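Side-chain contact in DNA damage response protein Rtt109, putative (Neosartorya fumigata, PDB 5ZB9), which probably acetylates a lysine of histone H3, using acetyl-CoA as the acetyl donor, in the response to DNA damage: residues F306-E309 with G313-V316. Residues are numbered along the deposited sequence; the frame is centred on the assembly and turned at random.
Sequences FRQE and GRLV
The loop that carries the chain from helix 297-304 into strand 317-324 folds back on itself where Glu-309, in a short 3-10 segment, meets Arg-314 and Val-316. No direct hydrogen bond joins the two sides; van der Waals contacts, chiefly of aliphatic carbons with a carbonyl oxygen, and bridging water make the contact. Its focus is the carbonyl oxygen of Glu-309: Arg-314 CB lies 3.4 Å from Glu-309 O, and Val-316 CG1 approaches the same Glu-309 O at 3.9 Å. That methyl sits between the backbone N and the carbonyl carbon of its own residue (chi1 40°), which directs it at Glu-309; Val-316 CG1 also lies 4.2 Å from Glu-309 CB. A water bridges this oxygen to the other side, donating to Glu-309 O at 2.8 Å and to Leu-315 O, likewise at 2.8 Å, and so tying two carbonyls that could not bond to each other.

A second water links the side chains nearer the surface. It meets the guanidinium of Arg-314 in plane, at its edge, accepting from NH1 at 2.9 Å, whereas its bond from Gln-308 NE2 is weak, at 3.4 Å. Bends at chi2 (-53°) and chi3 (-51°) fold the arginine, whose NE forms a salt bridge with Asp-162 and whose NH2 bonds to the carbonyl of Ala-142. The carboxylate of Glu-309 turns instead to Arg-266. Thus the loop is held between helix 266-272, which Gln-308 touches through Arg-266, and the start of helix 162-177, where Asp-162 also accepts from Leu-315 N, just before the chain enters strand 317-324 beside strand 133-140.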
loop_
_atom_site.group_PDB
_atom_site.type_symbol
_atom_site.label_atom_id
_atom_site.label_comp_id
_atom_site.label_asym_id
_atom_site.label_seq_id
_atom_site.Cartn_x
_atom_site.Cartn_y
_atom_site.Cartn_z
ATOM N N PHE A 306 -11.455 1.348 -20.091
ATOM C CA PHE A 306 -12.663 0.714 -20.626
ATOM C C PHE A 306 -13.041 -0.557 -19.879
ATOM O O PHE A 306 -14.064 -1.172 -20.161
ATOM C CB PHE A 306 -12.496 0.413 -22.117
ATOM C CG PHE A 306 -12.349 1.645 -22.956
ATOM C CD1 PHE A 306 -11.099 2.070 -23.373
ATOM C CD2 PHE A 306 -13.459 2.400 -23.297
ATOM C CE1 PHE A 306 -10.959 3.209 -24.134
ATOM C CE2 PHE A 306 -13.327 3.544 -24.056
ATOM C CZ PHE A 306 -12.075 3.949 -24.475
ATOM N N ARG A 307 -12.209 -0.944 -18.925
ATOM C CA ARG A 307 -12.500 -2.077 -18.072
ATOM C C ARG A 307 -13.650 -1.738 -17.133
ATOM O O ARG A 307 -13.964 -0.576 -16.935
ATOM C CB ARG A 307 -11.257 -2.473 -17.280
ATOM C CG ARG A 307 -10.074 -2.839 -18.155
ATOM C CD ARG A 307 -10.241 -4.232 -18.711
ATOM N NE ARG A 307 -10.145 -5.240 -17.664
ATOM C CZ ARG A 307 -10.204 -6.545 -17.889
ATOM N NH1 ARG A 307 -10.367 -6.989 -19.130
ATOM N NH2 ARG A 307 -10.106 -7.404 -16.879
ATOM N N GLN A 308 -14.264 -2.759 -16.549
ATOM C CA GLN A 308 -15.423 -2.569 -15.698
ATOM C C GLN A 308 -15.146 -1.602 -14.536
ATOM O O GLN A 308 -15.981 -0.758 -14.210
ATOM C CB GLN A 308 -15.896 -3.924 -15.167
ATOM C CG GLN A 308 -17.276 -3.900 -14.530
ATOM C CD GLN A 308 -17.249 -3.475 -13.067
ATOM O OE1 GLN A 308 -16.381 -3.900 -12.295
ATOM N NE2 GLN A 308 -18.201 -2.625 -12.681
ATOM N N GLU A 309 -13.971 -1.713 -13.928
ATOM C CA GLU A 309 -13.628 -0.888 -12.778
ATOM C C GLU A 309 -13.412 0.598 -13.137
ATOM O O GLU A 309 -13.333 1.456 -12.249
ATOM C CB GLU A 309 -12.379 -1.445 -12.086
ATOM C CG GLU A 309 -12.516 -2.888 -11.569
ATOM C CD GLU A 309 -11.998 -3.945 -12.552
ATOM O OE1 GLU A 309 -12.022 -3.707 -13.784
ATOM O OE2 GLU A 309 -11.564 -5.023 -12.081
ATOM N N GLY A 313 -19.307 5.037 -14.639
ATOM C CA GLY A 313 -19.297 5.806 -13.410
ATOM C C GLY A 313 -18.314 5.347 -12.352
ATOM O O GLY A 313 -18.152 6.020 -11.339
ATOM N N ARG A 314 -17.659 4.207 -12.567
ATOM C CA ARG A 314 -16.645 3.734 -11.627
ATOM C C ARG A 314 -15.256 4.303 -11.948
ATOM O O ARG A 314 -14.907 4.500 -13.110
ATOM C CB ARG A 314 -16.587 2.202 -11.618
ATOM C CG ARG A 314 -17.884 1.513 -11.209
ATOM C CD ARG A 314 -18.416 2.029 -9.875
ATOM N NE ARG A 314 -17.408 2.005 -8.819
ATOM C CZ ARG A 314 -17.201 0.981 -7.997
ATOM N NH1 ARG A 314 -17.938 -0.118 -8.103
ATOM N NH2 ARG A 314 -16.252 1.055 -7.068
ATOM N N LEU A 315 -14.470 4.581 -10.915
ATOM C CA LEU A 315 -13.071 4.950 -11.111
ATOM C C LEU A 315 -12.176 4.178 -10.151
ATOM O O LEU A 315 -12.615 3.750 -9.084
ATOM C CB LEU A 315 -12.855 6.453 -10.912
ATOM C CG LEU A 315 -13.494 7.440 -11.893
ATOM C CD1 LEU A 315 -13.256 8.874 -11.436
ATOM C CD2 LEU A 315 -12.963 7.224 -13.308
ATOM N N VAL A 316 -10.924 3.983 -10.547
ATOM C CA VAL A 316 -9.902 3.519 -9.625
ATOM C C VAL A 316 -8.655 4.365 -9.842
ATOM O O VAL A 316 -8.317 4.722 -10.971
ATOM C CB VAL A 316 -9.598 2.004 -9.796
ATOM C CG1 VAL A 316 -9.594 1.615 -11.250
ATOM C CG2 VAL A 316 -8.285 1.629 -9.143
HETATM O O HOH W 1 -19.769 -1.354 -9.946
HETATM O O HOH W 2 -13.629 1.176 -9.485
#